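PDB 1M72: caspase-1 subunit p19/18 from Spodoptera frugiperda, which probably acts as an effector caspase, a cascade-activated cysteine protease that cleaves proteins such as the immunophilin FKBP46 during apoptosis and is inhibited by baculovirus p35. Local coordinates for residues S58-K63 / E211-G216; Q89-D94 / Y128-D133; D235-A240 / M246-Q251. All blocks are in the same frame, centred on the assembly; numbering follows the deposited sequence.

Interaction 1 (S58-K63 / E211-G216)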
loop_
_atom_site.group_PDB
_atom_site.type_symbol
_atom_site.label_atom_id
_atom_site.label_comp_id
_atom_site.label_asym_id
_atom_site.label_seq_id
_atom_site.Cartn_x
_atom_site.Cartn_y
_atom_site.Cartn_z
ATOM N N SER C 58 1.100 -17.980 -14.911
ATOM C CA SER C 58 2.225 -17.536 -15.703
ATOM C C SER C 58 1.845 -17.271 -17.157
ATOM O O SER C 58 2.212 -16.227 -17.702
ATOM C CB SER C 58 3.337 -18.570 -15.635
ATOM O OG SER C 58 4.569 -17.997 -16.045
ATOM N N ASP C 59 1.123 -18.206 -17.782
ATOM C CA ASP C 59 0.719 -18.068 -19.179
ATOM C C ASP C 59 -0.207 -16.892 -19.364
ATOM O O ASP C 59 -0.067 -16.086 -20.277
ATOM C CB ASP C 59 -0.029 -19.317 -19.657
ATOM C CG ASP C 59 0.894 -20.506 -19.870
ATOM O OD1 ASP C 59 2.121 -20.300 -20.012
ATOM O OD2 ASP C 59 0.381 -21.650 -19.918
ATOM N N ASN C 60 -1.194 -16.845 -18.499
ATOM C CA ASN C 60 -2.189 -15.791 -18.500
ATOM C C ASN C 60 -1.540 -14.387 -18.313
ATOM O O ASN C 60 -1.840 -13.461 -19.039
ATOM C CB ASN C 60 -3.140 -16.127 -17.353
ATOM C CG ASN C 60 -4.423 -15.343 -17.369
ATOM O OD1 ASN C 60 -4.719 -14.567 -18.307
ATOM N ND2 ASN C 60 -5.227 -15.545 -16.307
ATOM N N LEU C 61 -0.631 -14.236 -17.354
ATOM C CA LEU C 61 -0.039 -12.918 -17.107
ATOM C C LEU C 61 0.878 -12.525 -18.278
ATOM O O LEU C 61 0.901 -11.392 -18.734
ATOM C CB LEU C 61 0.728 -12.921 -15.768
ATOM C CG LEU C 61 1.367 -11.579 -15.398
ATOM C CD1 LEU C 61 0.292 -10.485 -15.221
ATOM C CD2 LEU C 61 2.173 -11.737 -14.143
ATOM N N SER C 62 1.638 -13.492 -18.742
ATOM C CA SER C 62 2.526 -13.290 -19.865
ATOM C C SER C 62 1.718 -12.812 -21.084
ATOM O O SER C 62 2.103 -11.872 -21.765
ATOM C CB SER C 62 3.228 -14.615 -20.194
ATOM O OG SER C 62 3.922 -14.525 -21.425
ATOM N N LYS C 63 0.589 -13.464 -21.351
ATOM C CA LYS C 63 -0.213 -13.081 -22.493
ATOM C C LYS C 63 -0.784 -11.658 -22.399
ATOM O O LYS C 63 -0.735 -10.884 -23.372
ATOM C CB LYS C 63 -1.358 -14.074 -22.696
ATOM C CG LYS C 63 -2.385 -13.612 -23.724
ATOM C CD LYS C 63 -3.290 -14.766 -24.243
ATOM C CE LYS C 63 -4.301 -14.243 -25.310
ATOM N NZ LYS C 63 -5.083 -15.333 -25.978
ATOM N N GLU C 211 -8.799 -8.090 -15.108
ATOM C CA GLU C 211 -8.961 -6.635 -15.081
ATOM C C GLU C 211 -8.035 -5.952 -16.099
ATOM O O GLU C 211 -8.406 -4.933 -16.709
ATOM C CB GLU C 211 -8.672 -6.107 -13.678
ATOM C CG GLU C 211 -9.448 -4.886 -13.313
ATOM C CD GLU C 211 -10.952 -5.049 -13.552
ATOM O OE1 GLU C 211 -11.578 -5.949 -12.949
ATOM O OE2 GLU C 211 -11.500 -4.263 -14.346
ATOM N N LEU C 212 -6.832 -6.509 -16.261
ATOM C CA LEU C 212 -5.868 -6.001 -17.226
ATOM C C LEU C 212 -6.400 -6.226 -18.640
ATOM O O LEU C 212 -6.226 -5.366 -19.497
ATOM C CB LEU C 212 -4.509 -6.689 -17.079
ATOM C CG LEU C 212 -3.661 -6.221 -15.882
ATOM C CD1 LEU C 212 -2.331 -6.970 -15.829
ATOM C CD2 LEU C 212 -3.420 -4.687 -15.983
ATOM N N ARG C 213 -7.045 -7.367 -18.894
ATOM C CA ARG C 213 -7.615 -7.598 -20.226
ATOM C C ARG C 213 -8.749 -6.594 -20.534
ATOM O O ARG C 213 -8.805 -6.050 -21.626
ATOM C CB ARG C 213 -8.169 -9.020 -20.352
ATOM C CG ARG C 213 -7.202 -10.041 -20.881
ATOM C CD ARG C 213 -7.909 -11.407 -20.988
ATOM N NE ARG C 213 -7.522 -12.342 -19.919
ATOM C CZ ARG C 213 -8.277 -12.673 -18.870
ATOM N NH1 ARG C 213 -9.495 -12.153 -18.728
ATOM N NH2 ARG C 213 -7.802 -13.501 -17.942
ATOM N N TYR C 214 -9.628 -6.342 -19.560
ATOM C CA TYR C 214 -10.768 -5.427 -19.714
ATOM C C TYR C 214 -10.438 -3.934 -19.790
ATOM O O TYR C 214 -10.958 -3.236 -20.655
ATOM C CB TYR C 214 -11.783 -5.643 -18.569
ATOM C CG TYR C 214 -12.979 -4.678 -18.552
ATOM C CD1 TYR C 214 -13.985 -4.734 -19.545
ATOM C CD2 TYR C 214 -13.100 -3.698 -17.550
ATOM C CE1 TYR C 214 -15.083 -3.836 -19.542
ATOM C CE2 TYR C 214 -14.187 -2.789 -17.533
ATOM C CZ TYR C 214 -15.176 -2.865 -18.538
ATOM O OH TYR C 214 -16.231 -1.951 -18.539
ATOM N N ALA C 215 -9.585 -3.427 -18.905
ATOM C CA ALA C 215 -9.320 -1.985 -18.921
ATOM C C ALA C 215 -7.860 -1.575 -18.766
ATOM O O ALA C 215 -7.571 -0.397 -18.483
ATOM C CB ALA C 215 -10.180 -1.295 -17.831
ATOM N N GLY C 216 -6.958 -2.539 -18.969
ATOM C CA GLY C 216 -5.529 -2.302 -18.811
ATOM C C GLY C 216 -4.915 -1.121 -19.546
ATOM O O GLY C 216 -3.890 -0.542 -19.122
#

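Interaction 2 (Q89-D94 / Y128-D133)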
loop_
_atom_site.group_PDB
_atom_site.type_symbol
_atom_site.label_atom_id
_atom_site.label_comp_id
_atom_site.label_asym_id
_atom_site.label_seq_id
_atom_site.Cartn_x
_atom_site.Cartn_y
_atom_site.Cartn_z
ATOM N N GLN C 89 21.173 -7.991 -12.930
ATOM C CA GLN C 89 21.499 -7.686 -14.309
ATOM C C GLN C 89 20.419 -6.799 -14.915
ATOM O O GLN C 89 20.683 -5.934 -15.758
ATOM C CB GLN C 89 21.618 -8.960 -15.118
ATOM C CG GLN C 89 22.492 -10.025 -14.502
ATOM C CD GLN C 89 22.616 -11.227 -15.425
ATOM O OE1 GLN C 89 21.625 -11.652 -16.043
ATOM N NE2 GLN C 89 23.831 -11.781 -15.533
ATOM N N THR C 90 19.188 -7.027 -14.485
ATOM C CA THR C 90 18.096 -6.231 -14.978
ATOM C C THR C 90 18.296 -4.802 -14.458
ATOM O O THR C 90 18.116 -3.829 -15.206
ATOM C CB THR C 90 16.760 -6.767 -14.473
ATOM O OG1 THR C 90 16.475 -8.008 -15.119
ATOM C CG2 THR C 90 15.654 -5.784 -14.772
ATOM N N ALA C 91 18.687 -4.685 -13.187
ATOM C CA ALA C 91 18.889 -3.373 -12.578
ATOM C C ALA C 91 20.086 -2.642 -13.172
ATOM O O ALA C 91 20.244 -1.430 -12.994
ATOM C CB ALA C 91 19.071 -3.504 -11.093
ATOM N N GLU C 92 20.894 -3.398 -13.899
ATOM C CA GLU C 92 22.107 -2.903 -14.498
ATOM C C GLU C 92 21.912 -2.540 -15.950
ATOM O O GLU C 92 22.773 -1.921 -16.541
ATOM C CB GLU C 92 23.217 -3.964 -14.354
ATOM C CG GLU C 92 24.142 -3.748 -13.144
ATOM C CD GLU C 92 24.853 -5.015 -12.671
ATOM O OE1 GLU C 92 25.233 -5.876 -13.513
ATOM O OE2 GLU C 92 25.046 -5.137 -11.432
ATOM N N MET C 93 20.779 -2.913 -16.530
ATOM C CA MET C 93 20.545 -2.586 -17.927
ATOM C C MET C 93 20.187 -1.112 -18.118
ATOM O O MET C 93 19.969 -0.373 -17.164
ATOM C CB MET C 93 19.434 -3.472 -18.467
ATOM C CG MET C 93 19.735 -4.946 -18.264
ATOM S SD MET C 93 18.481 -5.938 -18.969
ATOM C CE MET C 93 19.475 -7.223 -19.910
ATOM N N ASP C 94 20.130 -0.685 -19.361
ATOM C CA ASP C 94 19.791 0.690 -19.655
ATOM C C ASP C 94 18.298 0.776 -19.974
ATOM O O ASP C 94 17.845 0.328 -21.025
ATOM C CB ASP C 94 20.642 1.171 -20.835
ATOM C CG ASP C 94 20.312 2.590 -21.255
ATOM O OD1 ASP C 94 19.434 3.245 -20.644
ATOM O OD2 ASP C 94 20.941 3.044 -22.219
ATOM N N TYR C 128 14.948 -3.907 -4.131
ATOM C CA TYR C 128 16.121 -3.261 -3.568
ATOM C C TYR C 128 17.027 -2.593 -4.611
ATOM O O TYR C 128 17.415 -1.421 -4.443
ATOM C CB TYR C 128 16.949 -4.286 -2.770
ATOM C CG TYR C 128 18.298 -3.779 -2.303
ATOM C CD1 TYR C 128 18.408 -2.891 -1.205
ATOM C CD2 TYR C 128 19.473 -4.166 -2.969
ATOM C CE1 TYR C 128 19.682 -2.401 -0.790
ATOM C CE2 TYR C 128 20.726 -3.695 -2.567
ATOM C CZ TYR C 128 20.821 -2.821 -1.492
ATOM O OH TYR C 128 22.055 -2.379 -1.127
ATOM N N TYR C 129 17.379 -3.333 -5.661
ATOM C CA TYR C 129 18.254 -2.830 -6.730
ATOM C C TYR C 129 17.644 -1.835 -7.718
ATOM O O TYR C 129 18.320 -1.393 -8.658
ATOM C CB TYR C 129 18.818 -3.996 -7.563
ATOM C CG TYR C 129 19.555 -5.043 -6.758
ATOM C CD1 TYR C 129 18.889 -6.181 -6.291
ATOM C CD2 TYR C 129 20.917 -4.890 -6.445
ATOM C CE1 TYR C 129 19.550 -7.142 -5.540
ATOM C CE2 TYR C 129 21.589 -5.847 -5.684
ATOM C CZ TYR C 129 20.893 -6.968 -5.238
ATOM O OH TYR C 129 21.510 -7.917 -4.470
ATOM N N PHE C 130 16.375 -1.487 -7.542
ATOM C CA PHE C 130 15.780 -0.573 -8.482
ATOM C C PHE C 130 15.515 0.818 -7.943
ATOM O O PHE C 130 14.828 1.607 -8.581
ATOM C CB PHE C 130 14.528 -1.203 -9.059
ATOM C CG PHE C 130 14.797 -2.478 -9.798
ATOM C CD1 PHE C 130 15.377 -2.452 -11.076
ATOM C CD2 PHE C 130 14.507 -3.721 -9.204
ATOM C CE1 PHE C 130 15.666 -3.662 -11.757
ATOM C CE2 PHE C 130 14.787 -4.946 -9.869
ATOM C CZ PHE C 130 15.364 -4.927 -11.140
ATOM N N THR C 131 16.039 1.133 -6.762
ATOM C CA THR C 131 15.847 2.494 -6.276
ATOM C C THR C 131 16.598 3.448 -7.254
ATOM O O THR C 131 17.539 3.031 -7.943
ATOM C CB THR C 131 16.321 2.644 -4.804
ATOM O OG1 THR C 131 17.694 2.230 -4.675
ATOM C CG2 THR C 131 15.385 1.818 -3.856
ATOM N N ALA C 132 16.177 4.701 -7.351
ATOM C CA ALA C 132 16.789 5.637 -8.327
ATOM C C ALA C 132 18.312 5.751 -8.308
ATOM O O ALA C 132 18.932 5.932 -9.346
ATOM C CB ALA C 132 16.187 7.028 -8.188
ATOM N N ASP C 133 18.920 5.667 -7.129
ATOM C CA ASP C 133 20.363 5.745 -7.069
ATOM C C ASP C 133 21.028 4.518 -7.713
ATOM O O ASP C 133 22.063 4.648 -8.362
ATOM C CB ASP C 133 20.798 5.914 -5.619
ATOM C CG ASP C 133 20.236 4.835 -4.718
ATOM O OD1 ASP C 133 19.170 4.267 -5.046
ATOM O OD2 ASP C 133 20.863 4.572 -3.678
#

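Interaction 3 (D235-A240 / M246-Q251)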
loop_
_atom_site.group_PDB
_atom_site.type_symbol
_atom_site.label_atom_id
_atom_site.label_comp_id
_atom_site.label_asym_id
_atom_site.label_seq_id
_atom_site.Cartn_x
_atom_site.Cartn_y
_atom_site.Cartn_z
ATOM N N ASP C 235 -15.721 -12.483 -5.500
ATOM C CA ASP C 235 -15.953 -13.671 -6.316
ATOM C C ASP C 235 -15.215 -14.957 -5.961
ATOM O O ASP C 235 -15.298 -15.945 -6.684
ATOM C CB ASP C 235 -15.670 -13.324 -7.767
ATOM C CG ASP C 235 -16.402 -12.063 -8.223
ATOM O OD1 ASP C 235 -17.471 -11.714 -7.662
ATOM O OD2 ASP C 235 -15.897 -11.417 -9.177
ATOM N N PHE C 236 -14.462 -14.948 -4.872
ATOM C CA PHE C 236 -13.747 -16.136 -4.494
ATOM C C PHE C 236 -14.023 -16.452 -3.061
ATOM O O PHE C 236 -14.190 -15.558 -2.223
ATOM C CB PHE C 236 -12.237 -15.954 -4.674
ATOM C CG PHE C 236 -11.812 -15.808 -6.104
ATOM C CD1 PHE C 236 -11.479 -16.929 -6.863
ATOM C CD2 PHE C 236 -11.755 -14.563 -6.688
ATOM C CE1 PHE C 236 -11.089 -16.801 -8.188
ATOM C CE2 PHE C 236 -11.367 -14.417 -8.017
ATOM C CZ PHE C 236 -11.033 -15.531 -8.769
ATOM N N GLU C 237 -14.096 -17.750 -2.815
ATOM C CA GLU C 237 -14.277 -18.290 -1.500
ATOM C C GLU C 237 -13.726 -19.712 -1.589
ATOM O O GLU C 237 -13.982 -20.452 -2.559
ATOM C CB GLU C 237 -15.728 -18.278 -1.096
ATOM C CG GLU C 237 -15.886 -18.674 0.345
ATOM C CD GLU C 237 -17.333 -18.751 0.714
ATOM O OE1 GLU C 237 -17.820 -17.899 1.496
ATOM O OE2 GLU C 237 -17.993 -19.666 0.182
ATOM N N SER C 238 -12.935 -20.086 -0.595
ATOM C CA SER C 238 -12.326 -21.401 -0.644
ATOM C C SER C 238 -13.340 -22.523 -0.476
ATOM O O SER C 238 -14.394 -22.372 0.175
ATOM C CB SER C 238 -11.228 -21.541 0.436
ATOM O OG SER C 238 -11.793 -21.660 1.743
ATOM N N ASN C 239 -13.006 -23.639 -1.084
ATOM C CA ASN C 239 -13.822 -24.832 -0.960
ATOM C C ASN C 239 -12.839 -25.953 -0.675
ATOM O O ASN C 239 -12.047 -26.342 -1.547
ATOM C CB ASN C 239 -14.619 -25.140 -2.244
ATOM C CG ASN C 239 -15.347 -26.494 -2.177
ATOM O OD1 ASN C 239 -15.005 -27.424 -2.901
ATOM N ND2 ASN C 239 -16.339 -26.603 -1.306
ATOM N N ALA C 240 -12.886 -26.435 0.559
ATOM C CA ALA C 240 -12.028 -27.513 1.022
ATOM C C ALA C 240 -12.847 -28.280 2.056
ATOM O O ALA C 240 -12.616 -28.169 3.251
ATOM C CB ALA C 240 -10.792 -26.932 1.660
ATOM N N MET C 246 -9.916 -24.760 6.756
ATOM C CA MET C 246 -9.500 -24.143 5.482
ATOM C C MET C 246 -10.703 -23.885 4.544
ATOM O O MET C 246 -10.575 -23.322 3.462
ATOM C CB MET C 246 -8.541 -25.063 4.739
ATOM C CG MET C 246 -7.305 -25.471 5.524
ATOM S SD MET C 246 -6.387 -24.032 6.038
ATOM C CE MET C 246 -5.536 -23.590 4.410
ATOM N N HIS C 247 -11.879 -24.290 4.983
ATOM C CA HIS C 247 -13.052 -24.188 4.163
ATOM C C HIS C 247 -13.840 -22.876 4.240
ATOM O O HIS C 247 -14.029 -22.331 5.305
ATOM C CB HIS C 247 -13.952 -25.390 4.480
ATOM C CG HIS C 247 -15.067 -25.574 3.504
ATOM N ND1 HIS C 247 -14.848 -25.733 2.150
ATOM C CD2 HIS C 247 -16.413 -25.586 3.680
ATOM C CE1 HIS C 247 -16.015 -25.835 1.539
ATOM N NE2 HIS C 247 -16.978 -25.749 2.445
ATOM N N GLN C 248 -14.306 -22.404 3.081
ATOM C CA GLN C 248 -15.077 -21.168 2.951
ATOM C C GLN C 248 -14.310 -19.967 3.433
ATOM O O GLN C 248 -14.875 -19.087 4.065
ATOM C CB GLN C 248 -16.390 -21.265 3.739
ATOM C CG GLN C 248 -17.255 -22.472 3.334
ATOM C CD GLN C 248 -18.582 -22.491 4.062
ATOM O OE1 GLN C 248 -19.140 -23.550 4.299
ATOM N NE2 GLN C 248 -19.094 -21.308 4.420
ATOM N N GLN C 249 -13.018 -19.932 3.143
ATOM C CA GLN C 249 -12.212 -18.804 3.577
ATOM C C GLN C 249 -12.171 -17.741 2.474
ATOM O O GLN C 249 -12.438 -18.032 1.297
ATOM C CB GLN C 249 -10.816 -19.286 3.983
ATOM C CG GLN C 249 -10.876 -20.398 5.046
ATOM C CD GLN C 249 -11.412 -19.884 6.366
ATOM O OE1 GLN C 249 -10.795 -19.027 6.979
ATOM N NE2 GLN C 249 -12.576 -20.388 6.796
ATOM N N LYS C 250 -11.868 -16.515 2.886
ATOM C CA LYS C 250 -11.828 -15.329 2.028
ATOM C C LYS C 250 -10.427 -14.753 1.956
ATOM O O LYS C 250 -9.518 -15.159 2.713
ATOM C CB LYS C 250 -12.754 -14.275 2.600
ATOM C CG LYS C 250 -14.172 -14.777 2.770
ATOM C CD LYS C 250 -14.825 -14.996 1.417
ATOM C CE LYS C 250 -15.334 -13.650 0.850
ATOM N NZ LYS C 250 -15.655 -13.807 -0.581
ATOM N N GLN C 251 -10.265 -13.778 1.072
ATOM C CA GLN C 251 -8.965 -13.165 0.844
ATOM C C GLN C 251 -9.095 -11.825 0.181
ATOM O O GLN C 251 -9.992 -11.625 -0.661
ATOM C CB GLN C 251 -8.140 -14.068 -0.072
ATOM C CG GLN C 251 -6.782 -13.519 -0.474
ATOM C CD GLN C 251 -6.032 -14.445 -1.422
ATOM O OE1 GLN C 251 -6.134 -15.672 -1.317
ATOM N NE2 GLN C 251 -5.259 -13.864 -2.355
HETATM O O HOH W 1 -17.972 -15.604 -0.528
#

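Interaction 1 (S58-K63 / E211-G216)
Leu61 and Leu212 mark where the two helical backbones come nearest, with Leu61 CA 9.0 Å from Leu212 CA, so it is side chains that bridge the gap. The polar bridge runs from Arg213 to Asn60. Asn60 does not aim its CB straight at the other helix; its CG swings anti to the backbone N (chi1 -167°), and this brings the amide across to the arginine. Arg213 starts out toward Asn60's helix and bends at chi3, presenting one corner of the guanidinium. NH2 then donates to OD1, with Arg213 NH2 3.3 Å from Asn60 OD1. The bond is long but almost straight, at 175°, and it lands on a lone pair in the carbonyl plane, with a C=O...N angle of 110°. OD1 in turn lies in the guanidinium plane, and the two flat groups are nearly coplanar although their side chains cross at about a right angle. One bond ties them, and Asn60 ND2 stays 3.7 Å from Arg213 NH2 without bonding to it. Beside this pair is a looser apolar contact: Leu61 CD1 meets Leu212 CD1 at 4.4 Å, methyl to methyl, both residues buried. Leu61's CB points away from the partner helix, and it is the end of the chain that turns back to make this touch. Leu61 also packs on Met205 and Cys209 further back along helix 203-215, and on Ile37 of strand 31-39. Leu212 reaches Val64 and Leu65 on one hand and Leu224 on the other, so helix 203-215 joins helix 54-67 to helix 221-235, where Lys231 forms a salt bridge with Glu211.

Interaction 2 (Q89-D94 / Y128-D133)
The Phe130 ring meets Thr90 at its edge: Thr90 CG2 lies near the ring plane, 3.7 Å from Phe130 CE1 and equally close to CZ. Ala91 approaches the same ring obliquely, its CA 3.3 Å from Phe130 CE1 and its CB 3.5 Å from that same atom. The Tyr129 ring turns off in another direction, with an edge of its neighbour Tyr128 over one face, Tyr128 CD2 lying 3.6 Å above the ring centre. What Tyr129 gives to the helix is its root: Tyr129 CB sits 3.6 Å from Ala91 CB, while Tyr129 O touches the same methyl at 3.3 Å. Ala91 CB thus touches both the Tyr129 carbonyl oxygen and the Phe130 ring, which meet it from directions about at right angles, and the CA atoms of Ala91 and Phe130 come within 5.9 Å. Phe130 CG lies anti to its own carbonyl carbon (chi1 -61°), which brings CE1 and CZ to Thr90 and Ala91. No hydrogen bond crosses this buried contact. The threonine hydroxyl is turned to its own helix and bonds to Phe86 O, leaving CG2 for the phenylalanine. Tyr129 and Phe130 are the central residues of a type I beta turn from Tyr128 to Thr131, so both meet the helix from one bend. Behind them, Thr90 rests on Met34 and Ile36 of strand 31-39, and both Thr90 and Phe130 pack on Leu101 of strand 98-106. Here the C-terminal end of helix 80-92 and the loop after helix 125-128 pack together against the central beta sheet of the caspase alpha/beta fold, away from the catalytic residues.

Interaction 3 (D235-A240 / M246-Q251)
Ser238 turns its OG into the position between its backbone N and carbonyl carbon (chi1 73°), facing the returning limb 246-251, while Lys250, bent at chi2 and chi3, curls its amine back to Phe236. The serine hydroxyl is gripped twice. It donates to Met246 O, OG to O 2.7 Å, and accepts from Gln249 N, a short bond of 2.5 Å to Ser238 OG. The backbone adds Ser238 N to Gln249 O at 2.8 Å, plus a weak bond from Gln248 N to Ser238 O. Further along, Ala240 N donates to His247 ND1 at 2.6 Å and 165°, approaching the imidazole at its edge, close to the ring plane; ND1 therefore acts as an acceptor. The Asn239 amide runs alongside the same ring, ND2 3.0 Å from His247 CE1, with the two planes steeply inclined at 66°. One face of the imidazole carries Gln248 CG. Gln249 folds back so that its NE2 donates to His247 O. At the other end Lys250 NZ bonds to Phe236 O at 2.8 Å, with a second acceptor in Ala233 O, and a water accepts from NZ and donates weakly to Glu237 OE1. The carboxylate is salt-bridged to Arg175 of the second subunit, and Glu237 CG lies against Gln248 CA. Between these fixed ends the backbone N of Asn239 donates to an acidic side chain of the bound peptide, and Ser238 and Met246 pack on the ligand. This is the long loop between the last helix and the last strand of the caspase domain, which in effector caspases borders the substrate groove and helps form the S4 pocket.

Overall arrangement
All three contacts belong to one caspase domain but occupy different parts of it. Interactions 1 and 2 pack on opposite faces of the central sheet, both reaching strand 31-39, with centres about 25 Å apart; along the sequence interaction 2 is nested inside the loop that interaction 1 closes. Interaction 3 follows both, and its centre is about 23 Å from that of interaction 1 and about 38 Å from that of interaction 2, which lies on the opposite side of the chain's centre. It alone borders the active site: the side chain of Met246 is about 8 Å from that of Cys150 and about 11 Å from that of His108, the probable catalytic pair. Helix 203-215 links it to interaction 1, since Trp203 stacks on Phe236.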